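Local coordinates for outer membrane protein Omp121 (PDB 5FQ8) that probably carries nutrients across the bacterial outer membrane as a member of the TonB-dependent receptor family, at residues A65-G70 with L907-L912; T709-R712 with S717-L720; R776-S781 with L785-S790; V860-N865 with V869-N874. All blocks are in the same frame, centred on the assembly; numbering follows the deposited sequence.

Contact 1 (A65-G70 with L907-L912)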
loop_
_atom_site.group_PDB
_atom_site.type_symbol
_atom_site.label_atom_id
_atom_site.label_comp_id
_atom_site.label_asym_id
_atom_site.label_seq_id
_atom_site.Cartn_x
_atom_site.Cartn_y
_atom_site.Cartn_z
ATOM N N ALA B 65 16.927 37.145 -4.982
ATOM C CA ALA B 65 15.577 37.647 -4.776
ATOM C C ALA B 65 15.569 39.174 -4.789
ATOM O O ALA B 65 16.202 39.823 -3.952
ATOM C CB ALA B 65 15.010 37.102 -3.467
ATOM N N GLY B 66 14.862 39.745 -5.758
ATOM C CA GLY B 66 14.756 41.187 -5.846
ATOM C C GLY B 66 15.992 41.899 -6.345
ATOM O O GLY B 66 16.170 43.083 -6.058
ATOM N N LYS B 67 16.856 41.215 -7.081
ATOM C CA LYS B 67 18.093 41.815 -7.564
ATOM C C LYS B 67 18.136 41.970 -9.070
ATOM O O LYS B 67 19.129 42.474 -9.591
ATOM C CB LYS B 67 19.302 40.989 -7.113
ATOM C CG LYS B 67 19.508 40.919 -5.614
ATOM C CD LYS B 67 20.853 40.318 -5.279
ATOM C CE LYS B 67 21.292 40.621 -3.847
ATOM N NZ LYS B 67 20.305 40.145 -2.831
ATOM N N ILE B 68 17.103 41.544 -9.787
ATOM C CA ILE B 68 17.113 41.522 -11.246
ATOM C C ILE B 68 15.724 41.872 -11.745
ATOM O O ILE B 68 14.731 41.295 -11.296
ATOM C CB ILE B 68 17.538 40.152 -11.798
ATOM C CG1 ILE B 68 18.926 39.785 -11.308
ATOM C CG2 ILE B 68 17.527 40.173 -13.301
ATOM C CD1 ILE B 68 19.365 38.466 -11.777
ATOM N N ALA B 69 15.651 42.812 -12.670
ATOM C CA ALA B 69 14.357 43.289 -13.123
ATOM C C ALA B 69 13.643 42.210 -13.908
ATOM O O ALA B 69 14.245 41.525 -14.734
ATOM C CB ALA B 69 14.523 44.542 -13.978
ATOM N N GLY B 70 12.351 42.065 -13.641
ATOM C CA GLY B 70 11.513 41.124 -14.356
ATOM C C GLY B 70 11.662 39.678 -13.954
ATOM O O GLY B 70 11.078 38.814 -14.611
ATOM N N LEU B 907 14.635 43.834 4.096
ATOM C CA LEU B 907 16.084 43.726 4.155
ATOM C C LEU B 907 16.476 42.322 3.711
ATOM O O LEU B 907 16.613 41.408 4.528
ATOM C CB LEU B 907 16.593 44.034 5.559
ATOM C CG LEU B 907 18.116 44.070 5.699
ATOM C CD1 LEU B 907 18.751 44.854 4.578
ATOM C CD2 LEU B 907 18.525 44.649 7.026
ATOM N N ARG B 908 16.642 42.146 2.403
ATOM C CA ARG B 908 16.850 40.822 1.830
ATOM C C ARG B 908 18.132 40.184 2.347
ATOM O O ARG B 908 18.105 39.091 2.909
ATOM C CB ARG B 908 16.874 40.940 0.312
ATOM C CG ARG B 908 16.805 39.642 -0.436
ATOM C CD ARG B 908 15.390 39.323 -0.850
ATOM N NE ARG B 908 14.786 38.416 0.104
ATOM C CZ ARG B 908 13.545 37.979 0.043
ATOM N NH1 ARG B 908 12.754 38.366 -0.936
ATOM N NH2 ARG B 908 13.108 37.166 0.977
ATOM N N SER B 909 19.269 40.862 2.179
ATOM C CA SER B 909 20.559 40.313 2.581
ATOM C C SER B 909 21.513 41.413 3.010
ATOM O O SER B 909 21.433 42.547 2.537
ATOM C CB SER B 909 21.197 39.530 1.444
ATOM O OG SER B 909 21.463 40.386 0.353
ATOM N N VAL B 910 22.435 41.058 3.898
ATOM C CA VAL B 910 23.577 41.901 4.250
ATOM C C VAL B 910 24.813 41.016 4.359
ATOM O O VAL B 910 24.822 40.056 5.132
ATOM C CB VAL B 910 23.348 42.661 5.566
ATOM C CG1 VAL B 910 24.604 43.393 5.967
ATOM C CG2 VAL B 910 22.214 43.626 5.426
ATOM N N VAL B 911 25.866 41.343 3.609
ATOM C CA VAL B 911 27.097 40.553 3.592
ATOM C C VAL B 911 28.291 41.433 3.958
ATOM O O VAL B 911 28.586 42.403 3.257
ATOM C CB VAL B 911 27.333 39.899 2.224
ATOM C CG1 VAL B 911 28.391 38.855 2.352
ATOM C CG2 VAL B 911 26.073 39.297 1.709
ATOM N N LEU B 912 29.001 41.068 5.021
ATOM C CA LEU B 912 30.211 41.760 5.452
ATOM C C LEU B 912 31.401 40.845 5.204
ATOM O O LEU B 912 31.575 39.840 5.898
ATOM C CB LEU B 912 30.122 42.157 6.924
ATOM C CG LEU B 912 31.363 42.828 7.503
ATOM C CD1 LEU B 912 31.680 44.015 6.675
ATOM C CD2 LEU B 912 31.188 43.251 8.932
#
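A65 and R908 form the close part of this contact. The methyl of A65 points at the barrel strand and packs against R908 CD and the guanidinium. Its CB lies 3.5 Å from R908 CD and 3.6 Å from R908 NH1. R908 CD also lies 3.2 Å from A65 O. The R908 chain leaves with CG anti to its backbone N (chi1 -168°). It then bends at chi2 (96°) and again at chi3 (-97°). These bends fold the chain back alongside A65, and the guanidinium stands obliquely to the methyl. R908 NH1 makes a salt bridge with D822 and R908 NH2 one with E952, so two carboxylates fix the rotation of the buried group. A leucine in place of R908 would probably remove the salt bridges to D822 and E952, leaving these acids less firmly held.

The other half is looser, and K67 is partly exposed. K67 starts off alongside the strand, and only the end of its chain reaches across. K67 NZ makes one weak hydrogen bond, 3.4 Å long, to S909 OG. Its stronger partner is S63 O in its own loop, and D820 adds a long, weak ion pair. K67 NZ stays 6.5 Å from R908 NE; the acids nearby probably offset these like charges. No bond joins the two backbones here. The loop 65-70 belongs to the plug domain, and strand 899-915 pairs with 815-825 and 928-941 in the barrel wall. A plug seated against the inner wall of its beta barrel is the hallmark of TonB-dependent receptors.

Contact 2 (T709-R712 with S717-L720)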
loop_
_atom_site.group_PDB
_atom_site.type_symbol
_atom_site.label_atom_id
_atom_site.label_comp_id
_atom_site.label_asym_id
_atom_site.label_seq_id
_atom_site.Cartn_x
_atom_site.Cartn_y
_atom_site.Cartn_z
ATOM N N THR B 709 28.674 54.433 -9.615
ATOM C CA THR B 709 29.698 54.396 -8.575
ATOM C C THR B 709 30.009 55.830 -8.187
ATOM O O THR B 709 30.978 56.416 -8.674
ATOM C CB THR B 709 30.946 53.653 -9.049
ATOM O OG1 THR B 709 30.559 52.438 -9.697
ATOM C CG2 THR B 709 31.800 53.303 -7.875
ATOM N N PRO B 710 29.203 56.425 -7.308
ATOM C CA PRO B 710 29.384 57.847 -6.991
ATOM C C PRO B 710 30.729 58.198 -6.379
ATOM O O PRO B 710 31.167 59.348 -6.496
ATOM C CB PRO B 710 28.238 58.118 -6.009
ATOM C CG PRO B 710 27.867 56.795 -5.471
ATOM C CD PRO B 710 28.022 55.878 -6.634
ATOM N N ILE B 711 31.404 57.267 -5.721
ATOM C CA ILE B 711 32.711 57.535 -5.143
ATOM C C ILE B 711 33.638 56.398 -5.517
ATOM O O ILE B 711 33.250 55.231 -5.463
ATOM C CB ILE B 711 32.646 57.710 -3.615
ATOM C CG1 ILE B 711 31.728 58.860 -3.238
ATOM C CG2 ILE B 711 34.008 58.009 -3.070
ATOM C CD1 ILE B 711 31.772 59.159 -1.779
ATOM N N ARG B 712 34.865 56.741 -5.893
ATOM C CA ARG B 712 35.846 55.739 -6.289
ATOM C C ARG B 712 37.220 56.333 -6.048
ATOM O O ARG B 712 37.618 57.254 -6.760
ATOM C CB ARG B 712 35.658 55.373 -7.750
ATOM C CG ARG B 712 36.228 54.042 -8.203
ATOM C CD ARG B 712 35.206 53.371 -9.125
ATOM N NE ARG B 712 35.748 52.527 -10.190
ATOM C CZ ARG B 712 36.474 52.967 -11.209
ATOM N NH1 ARG B 712 36.767 54.254 -11.302
ATOM N NH2 ARG B 712 36.913 52.111 -12.122
ATOM N N SER B 717 35.385 52.439 -2.604
ATOM C CA SER B 717 34.380 52.604 -3.635
ATOM C C SER B 717 32.998 52.430 -3.019
ATOM O O SER B 717 32.817 51.706 -2.039
ATOM C CB SER B 717 34.604 51.635 -4.810
ATOM O OG SER B 717 34.529 50.274 -4.425
ATOM N N TRP B 718 32.036 53.145 -3.582
ATOM C CA TRP B 718 30.646 53.092 -3.163
ATOM C C TRP B 718 29.803 52.962 -4.409
ATOM O O TRP B 718 29.877 53.813 -5.293
ATOM C CB TRP B 718 30.240 54.339 -2.389
ATOM C CG TRP B 718 28.765 54.417 -2.106
ATOM C CD1 TRP B 718 27.901 53.378 -1.958
ATOM C CD2 TRP B 718 27.981 55.609 -1.947
ATOM N NE1 TRP B 718 26.639 53.840 -1.708
ATOM C CE2 TRP B 718 26.660 55.207 -1.699
ATOM C CE3 TRP B 718 28.272 56.970 -1.985
ATOM C CZ2 TRP B 718 25.635 56.112 -1.494
ATOM C CZ3 TRP B 718 27.254 57.864 -1.780
ATOM C CH2 TRP B 718 25.949 57.432 -1.539
ATOM N N GLU B 719 29.025 51.895 -4.491
ATOM C CA GLU B 719 28.141 51.688 -5.621
ATOM C C GLU B 719 26.698 51.702 -5.147
ATOM O O GLU B 719 26.392 51.359 -4.002
ATOM C CB GLU B 719 28.457 50.382 -6.342
ATOM C CG GLU B 719 29.898 50.247 -6.789
ATOM C CD GLU B 719 30.105 49.165 -7.831
ATOM O OE1 GLU B 719 29.115 48.501 -8.217
ATOM O OE2 GLU B 719 31.266 48.986 -8.265
ATOM N N LEU B 720 25.820 52.131 -6.034
ATOM C CA LEU B 720 24.390 52.080 -5.806
ATOM C C LEU B 720 23.742 51.393 -6.988
ATOM O O LEU B 720 24.131 51.601 -8.139
ATOM C CB LEU B 720 23.807 53.465 -5.631
ATOM C CG LEU B 720 24.120 54.143 -4.313
ATOM C CD1 LEU B 720 23.886 55.609 -4.468
ATOM C CD2 LEU B 720 23.226 53.581 -3.249
#
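T709 lies side by side with E719, and the two side chains point the same way. T709 OG1, anti to the carbonyl carbon (chi1 -46°), is 3.7 Å from E719 CG. T709 CG2 packs against W718 O at 3.3 Å, and T709 CA also faces that oxygen in a CA-H...O contact. A glycine here would probably open a gap beside E719 CG and let the E719 chain turn more easily. P710 comes next, where the chain turns a corner. Its CG sits over one face of the W718 ring, 3.9 Å from the centroid of the six-membered ring and offset toward the rim. This is a CH-pi contact, the side chains crossing at about a right angle. I711 reaches the same ring at its edge, with CG1 4.1 Å from W718 CE3. I711 O accepts the W718 N-H at 3.1 Å, the one hydrogen bond between the segments. R712 then pairs with S717 as a non-hydrogen-bonded antiparallel pair, their side chains on the face opposite I711 and W718. The segments end strand 697-712 and begin 716-731, a hairpin of the barrel. R660 binds T709 O, and strand 802-812 flanks the second strand, where T808 OG1 accepts the W718 NE1 hydrogen.

Contact 3 (R776-S781 with L785-S790)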
loop_
_atom_site.group_PDB
_atom_site.type_symbol
_atom_site.label_atom_id
_atom_site.label_comp_id
_atom_site.label_asym_id
_atom_site.label_seq_id
_atom_site.Cartn_x
_atom_site.Cartn_y
_atom_site.Cartn_z
ATOM N N ARG B 776 -24.512 51.305 3.332
ATOM C CA ARG B 776 -24.492 50.823 4.701
ATOM C C ARG B 776 -24.545 49.299 4.756
ATOM O O ARG B 776 -25.066 48.632 3.860
ATOM C CB ARG B 776 -25.642 51.456 5.479
ATOM C CG ARG B 776 -25.522 52.987 5.586
ATOM C CD ARG B 776 -26.800 53.661 6.107
ATOM N NE ARG B 776 -27.861 53.649 5.109
ATOM C CZ ARG B 776 -29.135 53.942 5.360
ATOM N NH1 ARG B 776 -29.510 54.272 6.586
ATOM N NH2 ARG B 776 -30.033 53.902 4.383
ATOM N N ILE B 777 -23.981 48.754 5.823
ATOM C CA ILE B 777 -23.780 47.317 5.958
ATOM C C ILE B 777 -25.056 46.685 6.485
ATOM O O ILE B 777 -25.622 47.138 7.484
ATOM C CB ILE B 777 -22.590 47.031 6.887
ATOM C CG1 ILE B 777 -22.340 45.545 6.998
ATOM C CG2 ILE B 777 -22.824 47.561 8.246
ATOM C CD1 ILE B 777 -21.239 45.128 6.141
ATOM N N VAL B 778 -25.524 45.648 5.811
ATOM C CA VAL B 778 -26.720 44.967 6.273
ATOM C C VAL B 778 -26.324 43.979 7.348
ATOM O O VAL B 778 -25.370 43.221 7.187
ATOM C CB VAL B 778 -27.438 44.262 5.117
ATOM C CG1 VAL B 778 -28.720 43.674 5.611
ATOM C CG2 VAL B 778 -27.687 45.218 3.987
ATOM N N VAL B 779 -27.056 43.976 8.446
ATOM C CA VAL B 779 -26.840 43.005 9.497
ATOM C C VAL B 779 -28.168 42.359 9.864
ATOM O O VAL B 779 -29.238 42.809 9.468
ATOM C CB VAL B 779 -26.187 43.628 10.735
ATOM C CG1 VAL B 779 -24.791 44.075 10.406
ATOM C CG2 VAL B 779 -27.011 44.777 11.176
ATOM N N ASN B 780 -28.069 41.288 10.635
ATOM C CA ASN B 780 -29.202 40.447 10.977
ATOM C C ASN B 780 -29.951 41.071 12.134
ATOM O O ASN B 780 -29.345 41.455 13.135
ATOM C CB ASN B 780 -28.705 39.047 11.336
ATOM C CG ASN B 780 -29.788 38.154 11.897
ATOM O OD1 ASN B 780 -30.159 38.267 13.060
ATOM N ND2 ASN B 780 -30.264 37.224 11.082
ATOM N N SER B 781 -31.270 41.154 11.993
ATOM C CA SER B 781 -32.089 41.855 12.970
ATOM C C SER B 781 -31.924 41.290 14.367
ATOM O O SER B 781 -32.083 42.014 15.349
ATOM C CB SER B 781 -33.548 41.781 12.543
ATOM O OG SER B 781 -33.647 41.798 11.132
ATOM N N LEU B 785 -24.990 40.311 13.468
ATOM C CA LEU B 785 -23.876 39.924 12.619
ATOM C C LEU B 785 -24.161 40.279 11.168
ATOM O O LEU B 785 -25.314 40.395 10.771
ATOM C CB LEU B 785 -23.621 38.436 12.734
ATOM C CG LEU B 785 -23.462 37.935 14.156
ATOM C CD1 LEU B 785 -23.559 36.440 14.189
ATOM C CD2 LEU B 785 -22.129 38.383 14.638
ATOM N N PRO B 786 -23.128 40.480 10.368
ATOM C CA PRO B 786 -23.350 40.873 8.980
ATOM C C PRO B 786 -24.070 39.798 8.196
ATOM O O PRO B 786 -24.066 38.625 8.558
ATOM C CB PRO B 786 -21.933 41.107 8.443
ATOM C CG PRO B 786 -21.030 40.593 9.458
ATOM C CD PRO B 786 -21.734 40.674 10.761
ATOM N N VAL B 787 -24.705 40.226 7.117
ATOM C CA VAL B 787 -25.457 39.355 6.227
ATOM C C VAL B 787 -24.667 39.183 4.940
ATOM O O VAL B 787 -24.188 40.163 4.360
ATOM C CB VAL B 787 -26.855 39.932 5.943
ATOM C CG1 VAL B 787 -27.492 39.190 4.798
ATOM C CG2 VAL B 787 -27.721 39.843 7.173
ATOM N N GLU B 788 -24.546 37.943 4.485
ATOM C CA GLU B 788 -23.787 37.672 3.276
ATOM C C GLU B 788 -24.494 38.224 2.048
ATOM O O GLU B 788 -25.712 38.113 1.910
ATOM C CB GLU B 788 -23.566 36.170 3.129
ATOM C CG GLU B 788 -22.881 35.753 1.845
ATOM C CD GLU B 788 -22.254 34.395 1.946
ATOM O OE1 GLU B 788 -22.251 33.829 3.052
ATOM O OE2 GLU B 788 -21.764 33.891 0.923
ATOM N N ALA B 789 -23.721 38.823 1.151
ATOM C CA ALA B 789 -24.262 39.285 -0.112
ATOM C C ALA B 789 -24.633 38.105 -0.999
ATOM O O ALA B 789 -24.354 36.950 -0.696
ATOM C CB ALA B 789 -23.260 40.180 -0.828
ATOM N N SER B 790 -25.275 38.412 -2.114
ATOM C CA SER B 790 -25.807 37.352 -2.953
ATOM C C SER B 790 -24.691 36.585 -3.631
ATOM O O SER B 790 -24.664 35.352 -3.606
ATOM C CB SER B 790 -26.758 37.935 -3.986
ATOM O OG SER B 790 -27.031 36.993 -4.998
#
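V779 lies against L785 and P786 where the chain doubles back on itself. V779 CB sits 3.3 Å from L785 O. From there CG1 runs along the other segment, 3.7 Å from L785 O and 3.8 Å from P786 CA. It stands anti to the carbonyl carbon of its own residue (chi1 -66°), which lays it beside the L785-P786 peptide. The second branch, CG2, leaves this contact and packs on N874. The side chain of V779 thus touches both its own turn and the neighbouring hairpin.

Two backbone bonds flank the V779-P786 pair. N780 N gives its hydrogen to L785 O at 2.9 Å, and V787 N gives one to V778 O at 3.1 Å. P786 has no N-H to add to them.

V787 is the one side chain of the second segment that points at the first. Its CG2 lies 3.7 Å from V779 C, and its CB faces V778 CG1 at 4.2 Å. On the other side, L785 and P786 direct their side chains away, where Y886 of helix 880-889 covers both. N780 OD1 accepts from the backbone N of S782, an Asx turn, and from that of T783, at the start of the reversal. E788 bonds to a polar side chain of another protein's chain. The two backbone bonds make V779-P786 a lone antiparallel bridge that closes a tight chain reversal, in the long connection between barrel strands 716-731 and 802-812.

Contact 4 (V860-N865 with V869-N874)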
loop_
_atom_site.group_PDB
_atom_site.type_symbol
_atom_site.label_atom_id
_atom_site.label_comp_id
_atom_site.label_asym_id
_atom_site.label_seq_id
_atom_site.Cartn_x
_atom_site.Cartn_y
_atom_site.Cartn_z
ATOM N N VAL B 860 -27.621 48.631 8.931
ATOM C CA VAL B 860 -29.044 48.677 8.656
ATOM C C VAL B 860 -29.615 47.286 8.843
ATOM O O VAL B 860 -28.892 46.316 9.045
ATOM C CB VAL B 860 -29.346 49.186 7.243
ATOM C CG1 VAL B 860 -28.671 50.509 7.027
ATOM C CG2 VAL B 860 -28.871 48.176 6.240
ATOM N N ASN B 861 -30.932 47.201 8.787
ATOM C CA ASN B 861 -31.631 45.937 8.660
ATOM C C ASN B 861 -32.395 45.973 7.353
ATOM O O ASN B 861 -32.929 47.009 6.979
ATOM C CB ASN B 861 -32.570 45.689 9.829
ATOM C CG ASN B 861 -31.837 45.571 11.136
ATOM O OD1 ASN B 861 -30.637 45.397 11.150
ATOM N ND2 ASN B 861 -32.551 45.659 12.236
ATOM N N LYS B 862 -32.399 44.861 6.638
ATOM C CA LYS B 862 -33.131 44.748 5.386
ATOM C C LYS B 862 -34.497 44.166 5.705
ATOM O O LYS B 862 -34.605 43.002 6.099
ATOM C CB LYS B 862 -32.366 43.871 4.406
ATOM C CG LYS B 862 -32.869 43.903 2.994
ATOM C CD LYS B 862 -32.146 42.835 2.207
ATOM C CE LYS B 862 -32.517 42.886 0.760
ATOM N NZ LYS B 862 -31.644 42.010 -0.031
ATOM N N ILE B 863 -35.530 44.984 5.558
ATOM C CA ILE B 863 -36.898 44.581 5.853
ATOM C C ILE B 863 -37.512 44.026 4.578
ATOM O O ILE B 863 -37.775 44.764 3.632
ATOM C CB ILE B 863 -37.712 45.755 6.404
ATOM C CG1 ILE B 863 -37.077 46.256 7.694
ATOM C CG2 ILE B 863 -39.122 45.325 6.664
ATOM C CD1 ILE B 863 -36.896 45.186 8.707
ATOM N N VAL B 864 -37.751 42.727 4.551
ATOM C CA VAL B 864 -38.215 42.062 3.344
ATOM C C VAL B 864 -39.611 41.516 3.578
ATOM O O VAL B 864 -39.810 40.628 4.412
ATOM C CB VAL B 864 -37.251 40.949 2.913
ATOM C CG1 VAL B 864 -37.806 40.214 1.716
ATOM C CG2 VAL B 864 -35.914 41.529 2.580
ATOM N N ASN B 865 -40.572 42.035 2.837
ATOM C CA ASN B 865 -41.918 41.483 2.824
ATOM C C ASN B 865 -42.234 41.133 1.382
ATOM O O ASN B 865 -42.429 42.023 0.551
ATOM C CB ASN B 865 -42.924 42.465 3.414
ATOM C CG ASN B 865 -42.620 42.791 4.864
ATOM O OD1 ASN B 865 -42.661 41.917 5.725
ATOM N ND2 ASN B 865 -42.328 44.055 5.141
ATOM N N VAL B 869 -38.516 45.784 -0.396
ATOM C CA VAL B 869 -37.225 45.900 0.275
ATOM C C VAL B 869 -37.149 47.263 0.939
ATOM O O VAL B 869 -37.343 48.292 0.281
ATOM C CB VAL B 869 -36.048 45.709 -0.695
ATOM C CG1 VAL B 869 -34.739 45.703 0.075
ATOM C CG2 VAL B 869 -36.199 44.421 -1.483
ATOM N N THR B 870 -36.852 47.265 2.233
ATOM C CA THR B 870 -36.796 48.473 3.036
ATOM C C THR B 870 -35.629 48.356 3.991
ATOM O O THR B 870 -35.346 47.264 4.482
ATOM C CB THR B 870 -38.074 48.669 3.835
ATOM O OG1 THR B 870 -39.201 48.521 2.968
ATOM C CG2 THR B 870 -38.092 50.044 4.467
ATOM N N TYR B 871 -34.968 49.469 4.266
ATOM C CA TYR B 871 -33.811 49.471 5.140
ATOM C C TYR B 871 -34.064 50.373 6.333
ATOM O O TYR B 871 -34.723 51.406 6.210
ATOM C CB TYR B 871 -32.584 49.901 4.378
ATOM C CG TYR B 871 -32.223 48.959 3.264
ATOM C CD1 TYR B 871 -31.518 47.787 3.519
ATOM C CD2 TYR B 871 -32.573 49.240 1.956
ATOM C CE1 TYR B 871 -31.180 46.929 2.506
ATOM C CE2 TYR B 871 -32.235 48.381 0.937
ATOM C CZ TYR B 871 -31.542 47.231 1.215
ATOM O OH TYR B 871 -31.225 46.391 0.179
ATOM N N VAL B 872 -33.548 49.970 7.489
ATOM C CA VAL B 872 -33.813 50.631 8.762
ATOM C C VAL B 872 -32.541 50.618 9.592
ATOM O O VAL B 872 -31.825 49.615 9.608
ATOM C CB VAL B 872 -34.954 49.929 9.522
ATOM C CG1 VAL B 872 -35.087 50.495 10.915
ATOM C CG2 VAL B 872 -36.243 50.074 8.771
ATOM N N GLU B 873 -32.257 51.726 10.281
ATOM C CA GLU B 873 -31.110 51.775 11.178
ATOM C C GLU B 873 -31.128 50.584 12.117
ATOM O O GLU B 873 -32.143 50.283 12.744
ATOM C CB GLU B 873 -31.095 53.068 11.994
ATOM C CG GLU B 873 -30.023 53.060 13.089
ATOM C CD GLU B 873 -30.052 54.272 14.005
ATOM O OE1 GLU B 873 -30.545 55.332 13.581
ATOM O OE2 GLU B 873 -29.582 54.155 15.156
ATOM N N ASN B 874 -29.999 49.904 12.204
ATOM C CA ASN B 874 -29.918 48.702 13.003
ATOM C C ASN B 874 -29.795 49.049 14.474
ATOM O O ASN B 874 -28.933 49.829 14.868
ATOM C CB ASN B 874 -28.734 47.855 12.575
ATOM C CG ASN B 874 -28.425 46.794 13.576
ATOM O OD1 ASN B 874 -29.316 46.098 14.047
ATOM N ND2 ASN B 874 -27.164 46.685 13.952
#
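K862 and Y871 leave their strands with different first torsions. K862 CG is anti to its backbone N (chi1 -168°), and the chain stays extended to its end. Y871 CG is instead anti to its carbonyl carbon (chi1 -63°). As a non-hydrogen-bonded pair they share one face of the sheet, and with these torsions they lie side by side, pointing the same way, with K862 CG 3.5 Å from Y871 CE1. They belong to an antiparallel beta hairpin, whose segments 860-865 and 869-873 run at 152° to each other.

V860 CG2 approaches the same ring at Y871 CD1, 3.8 Å away and oblique to it. V869 closes the other end of this face, its CG1 3.7 Å from K862 CE. The aliphatic part of the lysine lies across V869 and Y871 of the other strand, while its amino group has charged partners. K862 NZ makes a salt bridge with E770, and another with an acidic side chain of another protein's chain. The lysine thereby ties the hairpin to the loop holding E770 and to a partner protein.

The backbones join through four hydrogen bonds. N861 and V872 exchange a pair, as do I863 and T870. V872 N reaches N861 O at 3.1 Å, and N861 N reaches V872 O at 2.7 Å. N874, just past the second strand, gives ND2 to S859 OG and accepts the N-H of T876 at OD1. On the face away from K862, I863 and T870 meet through their CB atoms at 3.9 Å, and I863 CG1 touches V872 CG2 at 4.1 Å.

How the contacts relate
Contacts 3 and 4 form one unit, with centres 10 Å apart. Strand 777-778 runs parallel to 859-865, and the probable hydrogen bonds I777 O to V860 N (2.9 Å) and V779 N to V860 O (3.0 Å) join them. Contacts 1 and 2 both reach the barrel, with centres 18 Å apart and nearest atoms about 10 Å apart. Contact 1 lies 46 Å from contact 3 and 54 Å from contact 4, centre to centre. Along the chain it encloses all the others, as plug and late barrel strand meet. None adjoins an annotated metal or ligand site, although the S909 side chain is about 9 Å from a bound detergent.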